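Local coordinates for bartonella effector protein (Bep) substrate of VirB T4SS (Bartonella sp. AR 15-3, PDB 4M16) that is a Fic-domain effector of a type IV secretion system that may transfer AMP from ATP to tyrosine or threonine residues of target proteins, at residues Y13-T18 and G26-K31; F74-Y79 and F85-G90; K118-I123 and H164-K169; E140-L145 and S209-I214. All blocks are in the same frame, centred on the assembly; numbering follows the deposited sequence.

Contact 1: Y13-T18 and G26-K31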
loop_
_atom_site.group_PDB
_atom_site.type_symbol
_atom_site.label_atom_id
_atom_site.label_comp_id
_atom_site.label_asym_id
_atom_site.label_seq_id
_atom_site.Cartn_x
_atom_site.Cartn_y
_atom_site.Cartn_z
ATOM N N TYR A 13 -18.676 6.499 -3.457
ATOM C CA TYR A 13 -17.702 5.552 -4.038
ATOM C C TYR A 13 -18.319 4.262 -4.631
ATOM O O TYR A 13 -17.656 3.583 -5.424
ATOM C CB TYR A 13 -16.579 5.185 -3.052
ATOM C CG TYR A 13 -15.470 6.190 -2.936
ATOM C CD1 TYR A 13 -14.556 6.349 -3.962
ATOM C CD2 TYR A 13 -15.334 6.993 -1.818
ATOM C CE1 TYR A 13 -13.531 7.250 -3.888
ATOM C CE2 TYR A 13 -14.282 7.919 -1.764
ATOM C CZ TYR A 13 -13.416 8.042 -2.801
ATOM O OH TYR A 13 -12.373 8.935 -2.825
ATOM N N PHE A 14 -19.529 3.890 -4.214
ATOM C CA PHE A 14 -20.196 2.688 -4.671
ATOM C C PHE A 14 -21.347 2.986 -5.624
ATOM O O PHE A 14 -21.934 4.077 -5.578
ATOM C CB PHE A 14 -20.820 1.925 -3.477
ATOM C CG PHE A 14 -19.849 1.592 -2.402
ATOM C CD1 PHE A 14 -18.936 0.566 -2.562
ATOM C CD2 PHE A 14 -19.866 2.268 -1.210
ATOM C CE1 PHE A 14 -18.037 0.240 -1.578
ATOM C CE2 PHE A 14 -18.982 1.935 -0.215
ATOM C CZ PHE A 14 -18.064 0.926 -0.396
ATOM N N TYR A 15 -21.710 2.007 -6.435
ATOM C CA TYR A 15 -23.027 2.057 -7.110
ATOM C C TYR A 15 -24.144 2.100 -6.073
ATOM O O TYR A 15 -24.081 1.362 -5.098
ATOM C CB TYR A 15 -23.259 0.847 -8.015
ATOM C CG TYR A 15 -22.273 0.834 -9.177
ATOM C CD1 TYR A 15 -22.249 1.870 -10.090
ATOM C CD2 TYR A 15 -21.318 -0.161 -9.301
ATOM C CE1 TYR A 15 -21.332 1.904 -11.141
ATOM C CE2 TYR A 15 -20.403 -0.128 -10.328
ATOM C CZ TYR A 15 -20.427 0.898 -11.257
ATOM O OH TYR A 15 -19.509 0.932 -12.276
ATOM N N PRO A 16 -25.180 2.930 -6.306
ATOM C CA PRO A 16 -26.268 3.084 -5.319
ATOM C C PRO A 16 -26.807 1.756 -4.847
ATOM O O PRO A 16 -27.177 0.891 -5.668
ATOM C CB PRO A 16 -27.332 3.881 -6.075
ATOM C CG PRO A 16 -26.613 4.593 -7.173
ATOM C CD PRO A 16 -25.292 3.897 -7.412
ATOM N N GLY A 17 -26.887 1.595 -3.534
ATOM C CA GLY A 17 -27.419 0.367 -2.938
ATOM C C GLY A 17 -26.591 -0.893 -3.062
ATOM O O GLY A 17 -27.101 -1.997 -2.825
ATOM N N THR A 18 -25.313 -0.777 -3.435
ATOM C CA THR A 18 -24.453 -1.968 -3.579
ATOM C C THR A 18 -23.210 -1.783 -2.700
ATOM O O THR A 18 -23.006 -0.716 -2.173
ATOM C CB THR A 18 -24.015 -2.214 -5.051
ATOM O OG1 THR A 18 -22.972 -1.316 -5.402
ATOM C CG2 THR A 18 -25.186 -2.085 -6.061
ATOM N N GLY A 26 -17.708 -0.706 -15.627
ATOM C CA GLY A 26 -19.153 -0.876 -15.487
ATOM C C GLY A 26 -19.505 -2.232 -14.908
ATOM O O GLY A 26 -20.612 -2.744 -15.109
ATOM N N ILE A 27 -18.556 -2.823 -14.189
ATOM C CA ILE A 27 -18.781 -4.104 -13.536
ATOM C C ILE A 27 -19.554 -3.945 -12.209
ATOM O O ILE A 27 -19.055 -3.340 -11.267
ATOM C CB ILE A 27 -17.449 -4.847 -13.291
ATOM C CG1 ILE A 27 -16.739 -5.190 -14.613
ATOM C CG2 ILE A 27 -17.688 -6.148 -12.549
ATOM C CD1 ILE A 27 -15.306 -5.669 -14.417
ATOM N N MET A 28 -20.773 -4.498 -12.146
ATOM C CA MET A 28 -21.671 -4.327 -10.994
ATOM C C MET A 28 -21.502 -5.355 -9.867
ATOM O O MET A 28 -21.929 -5.070 -8.730
ATOM C CB MET A 28 -23.147 -4.325 -11.443
ATOM C CG MET A 28 -23.444 -3.294 -12.499
ATOM S SD MET A 28 -23.313 -1.652 -11.746
ATOM C CE MET A 28 -22.371 -0.902 -13.050
ATOM N N GLY A 29 -20.944 -6.522 -10.189
ATOM C CA GLY A 29 -20.703 -7.603 -9.232
ATOM C C GLY A 29 -19.436 -7.388 -8.429
ATOM O O GLY A 29 -18.385 -7.123 -9.018
ATOM N N TYR A 30 -19.522 -7.450 -7.094
ATOM C CA TYR A 30 -18.365 -7.235 -6.185
ATOM C C TYR A 30 -17.239 -8.220 -6.455
ATOM O O TYR A 30 -16.035 -7.851 -6.571
ATOM C CB TYR A 30 -18.827 -7.395 -4.733
ATOM C CG TYR A 30 -17.766 -7.386 -3.624
ATOM C CD1 TYR A 30 -17.053 -8.542 -3.276
ATOM C CD2 TYR A 30 -17.557 -6.248 -2.861
ATOM C CE1 TYR A 30 -16.129 -8.538 -2.245
ATOM C CE2 TYR A 30 -16.650 -6.236 -1.820
ATOM C CZ TYR A 30 -15.945 -7.377 -1.512
ATOM O OH TYR A 30 -15.054 -7.319 -0.482
ATOM N N LYS A 31 -17.616 -9.497 -6.531
ATOM C CA LYS A 31 -16.616 -10.570 -6.722
ATOM C C LYS A 31 -15.935 -10.419 -8.093
ATOM O O LYS A 31 -14.704 -10.567 -8.227
ATOM C CB LYS A 31 -17.274 -11.951 -6.536
#
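Met28 lays its sulfur over one face of the Tyr15 ring in a Met-aromatic contact that joins the loop after helix 8-11 to the turn leading into helix 30-48. Met28 SD lies 3.5 Å from the centroid of the Tyr15 ring and 15° off its normal. The thioether reaches this place because the Met28 chain bends at chi2 (-69°) and again at chi3, so that the two side chains cross at about a right angle. The methyl CE covers the same face nearer the hydroxyl end, though its very short approach to the ring carbons is doubtful. At the ring edge, the carbonyl oxygen of Ile27 comes within 3.6 Å of Tyr15 CE2, and Gly26 CA is 3.7 Å from Tyr15 OH.

Polar bonds run within the loops. Tyr15 O accepts from Thr18 N (3.0 Å) and Thr18 OG1 (2.9 Å), both on the same face of its plane, which secures a type II turn. Tyr15 OH is hydrogen-bonded to Asn23 N, and Met28 O to Thr20 OG1. The cross-contact is thus mainly dispersive, carried by sulfur over the ring face, while a hydrogen bond to the intervening loop fixes the tyrosine's far end.

Contact 2: F74-Y79 and F85-G90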
loop_
_atom_site.group_PDB
_atom_site.type_symbol
_atom_site.label_atom_id
_atom_site.label_comp_id
_atom_site.label_asym_id
_atom_site.label_seq_id
_atom_site.Cartn_x
_atom_site.Cartn_y
_atom_site.Cartn_z
ATOM N N PHE A 74 -10.392 2.308 -11.975
ATOM C CA PHE A 74 -10.920 3.424 -11.193
ATOM C C PHE A 74 -10.521 4.806 -11.681
ATOM O O PHE A 74 -9.313 5.083 -11.938
ATOM C CB PHE A 74 -10.498 3.260 -9.726
ATOM C CG PHE A 74 -10.947 1.966 -9.110
ATOM C CD1 PHE A 74 -12.262 1.635 -9.066
ATOM C CD2 PHE A 74 -10.043 1.112 -8.552
ATOM C CE1 PHE A 74 -12.685 0.447 -8.519
ATOM C CE2 PHE A 74 -10.445 -0.069 -7.954
ATOM C CZ PHE A 74 -11.759 -0.402 -7.932
ATOM N N GLU A 75 -11.538 5.673 -11.829
ATOM C CA GLU A 75 -11.348 7.070 -12.153
ATOM C C GLU A 75 -10.395 7.746 -11.190
ATOM O O GLU A 75 -9.678 8.672 -11.575
ATOM C CB GLU A 75 -12.699 7.836 -12.182
ATOM C CG GLU A 75 -13.611 7.453 -13.317
ATOM C CD GLU A 75 -14.958 8.173 -13.263
ATOM O OE1 GLU A 75 -14.990 9.389 -12.956
ATOM O OE2 GLU A 75 -15.984 7.508 -13.537
ATOM N N TRP A 76 -10.382 7.273 -9.936
ATOM C CA TRP A 76 -9.642 7.917 -8.866
ATOM C C TRP A 76 -8.268 7.272 -8.651
ATOM O O TRP A 76 -7.549 7.658 -7.721
ATOM C CB TRP A 76 -10.457 7.933 -7.538
ATOM C CG TRP A 76 -11.101 6.617 -7.210
ATOM C CD1 TRP A 76 -12.397 6.275 -7.438
ATOM C CD2 TRP A 76 -10.503 5.493 -6.564
ATOM N NE1 TRP A 76 -12.644 5.002 -7.020
ATOM C CE2 TRP A 76 -11.500 4.500 -6.453
ATOM C CE3 TRP A 76 -9.249 5.248 -6.028
ATOM C CZ2 TRP A 76 -11.269 3.270 -5.874
ATOM C CZ3 TRP A 76 -9.012 4.028 -5.441
ATOM C CH2 TRP A 76 -10.002 3.023 -5.420
ATOM N N ALA A 77 -7.866 6.306 -9.482
ATOM C CA ALA A 77 -6.492 5.716 -9.322
ATOM C C ALA A 77 -5.431 6.833 -9.372
ATOM O O ALA A 77 -5.462 7.727 -10.232
ATOM C CB ALA A 77 -6.222 4.638 -10.401
ATOM N N GLY A 78 -4.508 6.811 -8.431
ATOM C CA GLY A 78 -3.484 7.831 -8.274
ATOM C C GLY A 78 -3.856 8.988 -7.367
ATOM O O GLY A 78 -2.951 9.786 -6.956
ATOM N N TYR A 79 -5.139 9.109 -7.019
ATOM C CA TYR A 79 -5.614 10.218 -6.232
ATOM C C TYR A 79 -5.674 9.743 -4.803
ATOM O O TYR A 79 -6.042 8.611 -4.549
ATOM C CB TYR A 79 -7.052 10.668 -6.657
ATOM C CG TYR A 79 -7.115 11.442 -7.991
ATOM C CD1 TYR A 79 -7.002 10.785 -9.200
ATOM C CD2 TYR A 79 -7.322 12.813 -8.005
ATOM C CE1 TYR A 79 -7.066 11.465 -10.401
ATOM C CE2 TYR A 79 -7.381 13.515 -9.205
ATOM C CZ TYR A 79 -7.263 12.823 -10.393
ATOM O OH TYR A 79 -7.295 13.494 -11.566
ATOM N N PHE A 85 -13.333 13.744 -4.427
ATOM C CA PHE A 85 -13.168 13.202 -5.762
ATOM C C PHE A 85 -14.416 13.389 -6.662
ATOM O O PHE A 85 -15.507 12.900 -6.358
ATOM C CB PHE A 85 -12.750 11.747 -5.769
ATOM C CG PHE A 85 -12.421 11.284 -7.143
ATOM C CD1 PHE A 85 -11.240 11.689 -7.733
ATOM C CD2 PHE A 85 -13.348 10.597 -7.915
ATOM C CE1 PHE A 85 -10.923 11.345 -9.044
ATOM C CE2 PHE A 85 -13.042 10.234 -9.226
ATOM C CZ PHE A 85 -11.852 10.623 -9.798
ATOM N N ALA A 86 -14.228 14.102 -7.765
ATOM C CA ALA A 86 -15.320 14.382 -8.707
ATOM C C ALA A 86 -15.412 13.273 -9.758
ATOM O O ALA A 86 -14.575 13.212 -10.668
ATOM C CB ALA A 86 -15.087 15.737 -9.383
ATOM N N PHE A 87 -16.401 12.400 -9.638
ATOM C CA PHE A 87 -16.664 11.344 -10.636
ATOM C C PHE A 87 -17.249 11.948 -11.905
ATOM O O PHE A 87 -17.924 12.976 -11.875
ATOM C CB PHE A 87 -17.657 10.279 -10.096
ATOM C CG PHE A 87 -17.043 9.196 -9.197
ATOM C CD1 PHE A 87 -16.417 8.085 -9.785
ATOM C CD2 PHE A 87 -17.077 9.266 -7.795
ATOM C CE1 PHE A 87 -15.866 7.067 -9.033
ATOM C CE2 PHE A 87 -16.482 8.255 -7.010
ATOM C CZ PHE A 87 -15.884 7.146 -7.645
ATOM N N ASP A 88 -17.043 11.259 -13.010
ATOM C CA ASP A 88 -17.672 11.640 -14.266
ATOM C C ASP A 88 -19.192 11.640 -14.156
ATOM O O ASP A 88 -19.845 12.435 -14.834
ATOM C CB ASP A 88 -17.216 10.727 -15.400
ATOM C CG ASP A 88 -15.783 11.013 -15.848
ATOM O OD1 ASP A 88 -15.205 12.095 -15.519
ATOM O OD2 ASP A 88 -15.205 10.146 -16.540
ATOM N N ASP A 89 -19.767 10.836 -13.254
ATOM C CA ASP A 89 -21.215 10.850 -13.088
ATOM C C ASP A 89 -21.808 12.100 -12.398
ATOM O O ASP A 89 -23.014 12.212 -12.272
ATOM C CB ASP A 89 -21.716 9.559 -12.428
ATOM C CG ASP A 89 -21.330 9.422 -10.923
ATOM O OD1 ASP A 89 -20.876 10.385 -10.268
ATOM O OD2 ASP A 89 -21.570 8.298 -10.404
ATOM N N GLY A 90 -20.949 13.001 -11.934
ATOM C CA GLY A 90 -21.355 14.230 -11.287
ATOM C C GLY A 90 -21.404 14.155 -9.776
ATOM O O GLY A 90 -21.666 15.178 -9.133
HETATM O O HOH W 1 -18.582 8.215 -12.956
HETATM O O HOH W 2 -13.199 11.602 -13.181
#
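Phe85 and Trp76 meet at the centre of an aromatic cluster where the loop after helix 59-70 packs against a short beta hairpin, probably the flap of the Fic fold. Trp76 CB sits over the middle of the Phe85 ring, 3.6 Å from its centroid, while the indole turns its edge to that face with planes at 82°. Phe85 in turn points its own edge, through CE1, at the face of Tyr79, centroids 5.1 Å apart. Phe87 runs alongside the indole, its CZ 3.6 Å from Trp76 CD1. Lys22 adds a cation-pi contact to Phe87, and Tyr13 an edge-to-face partner to Trp76.

Outward, Glu75 stretches its extended chain past Phe87 to the turn from Phe87 to Gly90. The carboxylates of Glu75 and Asp88 are stacked nearby; a water lies between Glu75 OE1 and Asp88 OD1 and may ease this like-charge approach. A second water links Glu75 OE2 to Asp89 N. Asp88 N donates to the syn lone pair of Glu75 OE1, 2.8 Å away at a nearly straight 163°.

Contact 3: K118-I123 and H164-K169. With EDO (1,2-ethanediol), chain B.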
loop_
_atom_site.group_PDB
_atom_site.type_symbol
_atom_site.label_atom_id
_atom_site.label_comp_id
_atom_site.label_asym_id
_atom_site.label_seq_id
_atom_site.Cartn_x
_atom_site.Cartn_y
_atom_site.Cartn_z
ATOM N N LYS A 118 4.066 13.835 3.292
ATOM C CA LYS A 118 5.239 14.716 3.341
ATOM C C LYS A 118 6.303 14.168 4.287
ATOM O O LYS A 118 7.495 14.173 3.971
ATOM C CB LYS A 118 4.890 16.160 3.787
ATOM N N GLU A 119 5.873 13.729 5.461
ATOM C CA GLU A 119 6.824 13.185 6.483
ATOM C C GLU A 119 7.512 11.897 5.955
ATOM O O GLU A 119 8.718 11.733 6.051
ATOM C CB GLU A 119 6.113 12.913 7.812
ATOM C CG GLU A 119 5.661 14.164 8.549
ATOM C CD GLU A 119 4.694 13.919 9.704
ATOM O OE1 GLU A 119 3.798 13.063 9.630
ATOM O OE2 GLU A 119 4.781 14.674 10.700
ATOM N N PHE A 120 6.727 11.013 5.358
ATOM C CA PHE A 120 7.245 9.828 4.663
ATOM C C PHE A 120 8.322 10.250 3.645
ATOM O O PHE A 120 9.457 9.664 3.628
ATOM C CB PHE A 120 6.060 9.076 4.030
ATOM C CG PHE A 120 6.406 7.858 3.219
ATOM C CD1 PHE A 120 6.522 6.585 3.809
ATOM C CD2 PHE A 120 6.456 7.946 1.853
ATOM C CE1 PHE A 120 6.797 5.469 3.015
ATOM C CE2 PHE A 120 6.745 6.867 1.053
ATOM C CZ PHE A 120 6.921 5.621 1.638
ATOM N N ASP A 121 7.993 11.240 2.805
ATOM C CA ASP A 121 8.899 11.676 1.772
ATOM C C ASP A 121 10.200 12.186 2.399
ATOM O O ASP A 121 11.288 11.927 1.901
ATOM C CB ASP A 121 8.262 12.732 0.846
ATOM C CG ASP A 121 7.141 12.174 -0.015
ATOM O OD1 ASP A 121 7.010 10.918 -0.124
ATOM O OD2 ASP A 121 6.375 12.984 -0.578
ATOM N N GLU A 122 10.082 12.954 3.472
ATOM C CA GLU A 122 11.252 13.550 4.085
ATOM C C GLU A 122 12.157 12.503 4.740
ATOM O O GLU A 122 13.370 12.658 4.698
ATOM C CB GLU A 122 10.848 14.623 5.094
ATOM C CG GLU A 122 10.227 15.876 4.502
ATOM C CD GLU A 122 9.532 16.744 5.560
ATOM O OE1 GLU A 122 9.037 16.211 6.618
ATOM O OE2 GLU A 122 9.426 17.958 5.311
ATOM N N ILE A 123 11.600 11.417 5.296
ATOM C CA ILE A 123 12.424 10.361 5.899
ATOM C C ILE A 123 13.254 9.684 4.772
ATOM O O ILE A 123 14.469 9.595 4.855
ATOM C CB ILE A 123 11.621 9.281 6.657
ATOM C CG1 ILE A 123 10.866 9.862 7.860
ATOM C CG2 ILE A 123 12.552 8.181 7.151
ATOM C CD1 ILE A 123 9.694 8.997 8.296
ATOM N N HIS A 164 3.380 -2.819 -1.569
ATOM C CA HIS A 164 4.238 -3.948 -1.844
ATOM C C HIS A 164 5.196 -3.669 -3.007
ATOM O O HIS A 164 6.394 -3.887 -2.875
ATOM C CB HIS A 164 3.478 -5.244 -2.094
ATOM C CG HIS A 164 2.674 -5.677 -0.931
ATOM N ND1 HIS A 164 1.588 -6.509 -1.044
ATOM C CD2 HIS A 164 2.732 -5.304 0.366
ATOM C CE1 HIS A 164 1.044 -6.676 0.144
ATOM N NE2 HIS A 164 1.716 -5.955 1.013
ATOM N N ILE A 165 4.683 -3.263 -4.158
ATOM C CA ILE A 165 5.566 -3.045 -5.315
ATOM C C ILE A 165 6.511 -1.862 -5.050
ATOM O O ILE A 165 7.659 -1.882 -5.447
ATOM C CB ILE A 165 4.773 -2.902 -6.656
ATOM C CG1 ILE A 165 5.706 -2.744 -7.839
ATOM C CG2 ILE A 165 3.762 -1.767 -6.629
ATOM C CD1 ILE A 165 6.533 -3.995 -8.084
ATOM N N PHE A 166 6.024 -0.836 -4.390
ATOM C CA PHE A 166 6.850 0.336 -4.032
ATOM C C PHE A 166 8.062 -0.134 -3.236
ATOM O O PHE A 166 9.192 0.243 -3.562
ATOM C CB PHE A 166 6.060 1.368 -3.229
ATOM C CG PHE A 166 6.839 2.598 -2.833
ATOM C CD1 PHE A 166 7.643 2.581 -1.713
ATOM C CD2 PHE A 166 6.697 3.799 -3.529
ATOM C CE1 PHE A 166 8.325 3.715 -1.311
ATOM C CE2 PHE A 166 7.361 4.954 -3.119
ATOM C CZ PHE A 166 8.190 4.904 -2.012
ATOM N N PHE A 167 7.825 -0.976 -2.222
ATOM C CA PHE A 167 8.919 -1.412 -1.391
ATOM C C PHE A 167 9.846 -2.443 -2.071
ATOM O O PHE A 167 11.021 -2.503 -1.784
ATOM C CB PHE A 167 8.416 -1.900 -0.023
ATOM C CG PHE A 167 8.330 -0.779 0.954
ATOM C CD1 PHE A 167 7.225 0.061 0.957
ATOM C CD2 PHE A 167 9.363 -0.510 1.816
ATOM C CE1 PHE A 167 7.149 1.139 1.820
ATOM C CE2 PHE A 167 9.288 0.557 2.715
ATOM C CZ PHE A 167 8.199 1.410 2.690
ATOM N N GLU A 168 9.314 -3.208 -3.001
ATOM C CA GLU A 168 10.132 -4.150 -3.766
ATOM C C GLU A 168 11.098 -3.356 -4.690
ATOM O O GLU A 168 12.281 -3.696 -4.799
ATOM C CB GLU A 168 9.230 -5.145 -4.526
ATOM C CG GLU A 168 8.459 -6.085 -3.590
ATOM C CD GLU A 168 7.500 -7.053 -4.300
ATOM O OE1 GLU A 168 6.984 -6.699 -5.370
ATOM O OE2 GLU A 168 7.221 -8.143 -3.775
ATOM N N LYS A 169 10.577 -2.306 -5.336
ATOM C CA LYS A 169 11.378 -1.408 -6.176
ATOM C C LYS A 169 12.423 -0.626 -5.327
ATOM O O LYS A 169 13.600 -0.474 -5.715
ATOM C CB LYS A 169 10.471 -0.464 -6.975
ATOM C CG LYS A 169 9.615 -1.187 -8.042
ATOM C CD LYS A 169 10.419 -1.443 -9.317
ATOM C CE LYS A 169 9.611 -1.088 -10.563
ATOM N NZ LYS A 169 10.351 -0.835 -11.876
HETATM C C1 EDO B . 3.544 -7.999 -6.222
HETATM O O1 EDO B . 3.930 -6.846 -5.459
HETATM C C2 EDO B . 3.501 -9.262 -5.342
HETATM O O2 EDO B . 4.649 -9.427 -4.503
#
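Phe120 of helix 110-126 reaches toward Phe166 and Phe167 of helix 159-174 inside the helical core of the Fic domain. The backbones stay well apart, Phe120 CA lying 12.9 Å from Phe167 CA, and the rings span the interval. Phe120 and Phe166 come from opposite directions, each with CG anti to its own backbone N (chi1 177° and -180°), which throws both rings far out from their helices. The edge of Phe120 meets Phe166 obliquely: Phe120 CZ is 3.8 Å from Phe166 CE1, and the planes stand 48° apart. Phe167 CZ comes to the same edge more loosely, 4.3 Å from Phe120 CE1. Leu145 and Leu149 also pack on Phe120, while Leu62 and Leu65 touch Phe166.

Beyond this core, Glu168 accepts hydrogen bonds from both hydroxyls of a 1,2-ethanediol, probably a crystallisation additive: O1 to OE1 at 3.1 Å, O2 to OE2 at 3.0 Å. OE2 also accepts from Phe180 N. Such phenylalanine and leucine packing is the interior of an all-helical domain, here the Fic fold.

Contact 4: E140-L145 and S209-I214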
loop_
_atom_site.group_PDB
_atom_site.type_symbol
_atom_site.label_atom_id
_atom_site.label_comp_id
_atom_site.label_asym_id
_atom_site.label_seq_id
_atom_site.Cartn_x
_atom_site.Cartn_y
_atom_site.Cartn_z
ATOM N N GLU A 140 15.676 -2.610 9.366
ATOM C CA GLU A 140 15.172 -1.763 10.457
ATOM C C GLU A 140 14.434 -0.571 9.867
ATOM O O GLU A 140 13.359 -0.237 10.308
ATOM C CB GLU A 140 16.325 -1.305 11.364
ATOM C CG GLU A 140 16.018 -0.171 12.323
ATOM C CD GLU A 140 15.189 -0.571 13.528
ATOM O OE1 GLU A 140 14.954 -1.778 13.751
ATOM O OE2 GLU A 140 14.811 0.315 14.284
ATOM N N GLU A 141 15.035 0.094 8.863
ATOM C CA GLU A 141 14.451 1.331 8.366
ATOM C C GLU A 141 13.224 1.055 7.498
ATOM O O GLU A 141 12.253 1.826 7.550
ATOM C CB GLU A 141 15.476 2.155 7.581
ATOM C CG GLU A 141 16.608 2.713 8.436
ATOM C CD GLU A 141 16.093 3.413 9.691
ATOM O OE1 GLU A 141 15.265 4.335 9.553
ATOM O OE2 GLU A 141 16.519 3.014 10.828
ATOM N N THR A 142 13.252 -0.037 6.736
ATOM C CA THR A 142 12.067 -0.406 5.954
ATOM C C THR A 142 10.906 -0.840 6.824
ATOM O O THR A 142 9.764 -0.503 6.523
ATOM C CB THR A 142 12.282 -1.464 4.836
ATOM O OG1 THR A 142 12.914 -2.643 5.333
ATOM C CG2 THR A 142 13.068 -0.850 3.640
ATOM N N VAL A 143 11.157 -1.567 7.890
ATOM C CA VAL A 143 10.074 -1.939 8.817
ATOM C C VAL A 143 9.331 -0.708 9.332
ATOM O O VAL A 143 8.070 -0.637 9.250
ATOM C CB VAL A 143 10.610 -2.734 10.016
ATOM C CG1 VAL A 143 9.572 -2.784 11.137
ATOM C CG2 VAL A 143 11.034 -4.131 9.609
ATOM N N LYS A 144 10.091 0.305 9.764
ATOM C CA LYS A 144 9.478 1.542 10.261
ATOM C C LYS A 144 8.687 2.326 9.170
ATOM O O LYS A 144 7.527 2.751 9.386
ATOM C CB LYS A 144 10.522 2.453 10.921
ATOM C CG LYS A 144 11.036 1.887 12.227
ATOM C CD LYS A 144 12.072 2.759 12.941
ATOM C CE LYS A 144 13.359 2.781 12.167
ATOM N NZ LYS A 144 14.563 2.974 13.042
ATOM N N LEU A 145 9.332 2.507 8.014
ATOM C CA LEU A 145 8.719 3.194 6.893
ATOM C C LEU A 145 7.509 2.475 6.321
ATOM O O LEU A 145 6.478 3.104 6.000
ATOM C CB LEU A 145 9.774 3.461 5.796
ATOM C CG LEU A 145 10.584 4.744 5.941
ATOM C CD1 LEU A 145 11.726 4.660 4.932
ATOM C CD2 LEU A 145 9.760 6.028 5.715
ATOM N N SER A 209 9.572 -9.550 11.680
ATOM C CA SER A 209 9.566 -10.990 11.306
ATOM C C SER A 209 9.180 -11.143 9.859
ATOM O O SER A 209 9.820 -11.896 9.118
ATOM C CB SER A 209 8.572 -11.831 12.114
ATOM O OG SER A 209 8.513 -11.355 13.430
ATOM N N LEU A 210 8.170 -10.386 9.448
ATOM C CA LEU A 210 7.751 -10.409 8.022
ATOM C C LEU A 210 8.886 -9.985 7.125
ATOM O O LEU A 210 9.177 -10.634 6.129
ATOM C CB LEU A 210 6.538 -9.540 7.768
ATOM C CG LEU A 210 6.129 -9.416 6.271
ATOM C CD1 LEU A 210 5.577 -10.752 5.774
ATOM C CD2 LEU A 210 5.117 -8.313 6.000
ATOM N N PHE A 211 9.529 -8.872 7.470
ATOM C CA PHE A 211 10.623 -8.357 6.647
ATOM C C PHE A 211 11.828 -9.308 6.568
ATOM O O PHE A 211 12.469 -9.433 5.504
ATOM C CB PHE A 211 10.972 -6.902 7.014
ATOM C CG PHE A 211 10.118 -5.919 6.257
ATOM C CD1 PHE A 211 8.798 -5.739 6.581
ATOM C CD2 PHE A 211 10.594 -5.308 5.128
ATOM C CE1 PHE A 211 7.979 -4.912 5.829
ATOM C CE2 PHE A 211 9.790 -4.472 4.382
ATOM C CZ PHE A 211 8.484 -4.246 4.737
ATOM N N GLU A 212 12.123 -9.984 7.657
ATOM C CA GLU A 212 13.202 -10.976 7.645
ATOM C C GLU A 212 12.868 -12.149 6.666
ATOM O O GLU A 212 13.694 -12.569 5.877
ATOM C CB GLU A 212 13.495 -11.445 9.060
ATOM C CG GLU A 212 14.235 -10.340 9.821
ATOM C CD GLU A 212 14.474 -10.613 11.292
ATOM O OE1 GLU A 212 13.956 -11.629 11.808
ATOM O OE2 GLU A 212 15.172 -9.783 11.952
ATOM N N ASP A 213 11.630 -12.585 6.690
ATOM C CA ASP A 213 11.158 -13.694 5.874
ATOM C C ASP A 213 11.170 -13.399 4.360
ATOM O O ASP A 213 11.351 -14.326 3.552
ATOM C CB ASP A 213 9.712 -14.002 6.268
ATOM C CG ASP A 213 9.609 -14.758 7.598
ATOM O OD1 ASP A 213 10.635 -15.185 8.106
ATOM O OD2 ASP A 213 8.470 -14.928 8.126
ATOM N N ILE A 214 10.933 -12.135 3.976
ATOM C CA ILE A 214 10.756 -11.808 2.558
ATOM C C ILE A 214 12.021 -11.205 1.927
ATOM O O ILE A 214 12.012 -10.809 0.742
ATOM C CB ILE A 214 9.522 -10.880 2.301
ATOM C CG1 ILE A 214 9.765 -9.478 2.852
ATOM C CG2 ILE A 214 8.236 -11.544 2.794
ATOM C CD1 ILE A 214 8.671 -8.490 2.563
#
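Thr142 and Val143 of helix 135-152 pack against one phenylalanine, Phe211, of helix 200-214. At the start of the segment, Glu140, in the conformer described, takes a salt bridge from Lys144 through OE2 (2.9 Å from NZ) on the anti side of its carboxylate, and turns OE1 to His204 of the second helix. Glu141 receives the same ammonium group on the syn side of its OE2, 3.0 Å from Lys144 NZ, so the lysine ties two acidic residues along its helix.

Thr142 follows. In the modelled conformer, one of two, Thr142 OG1 lies 3.5 Å from Phe211 CD2, obliquely to the ring; the hydroxyl hydrogen-bonds to the Phe138 carbonyl, with that of Ile139 also within bonding reach. Val143 places CG1 anti to the backbone N (chi1 165°), and it is the other branch, CG2, that touches Phe211 CB at 3.8 Å as the two side chains slide past each other. Val143 CA is 6.8 Å from Phe211 CA. Leu145 turns to helix 110-126 instead. Phe146 meets Phe211 edge to face. Helix 135-152, which precedes the loop carrying a divergent Fic motif (HPFRAGN), is packed against helices 110-126, 159-174 and 200-214, as a core helix of the Fic fold.

The four contacts form two touching pairs. Contacts 1 and 2 meet where Tyr13 CD1 lies 3.8 Å from Trp76 NE1, so the N-terminal loop joins the aromatic cluster beside the hairpin. Contacts 3 and 4 meet through Leu145, whose CD2 is 3.8 Å from Phe120 CD1, and Phe167 also packs on the backbone of helix 135-152. Centres of contacts 2 and 3 are about 24 Å apart, those of contacts 1 and 4 about 36 Å. The loop with the divergent Fic motif joins helix 135-152 of contact 4 to helix 159-174 of contact 3; its Arg156 touches both Tyr13 and Trp76, linking the region corresponding to the Fic active site to contacts 1 and 2.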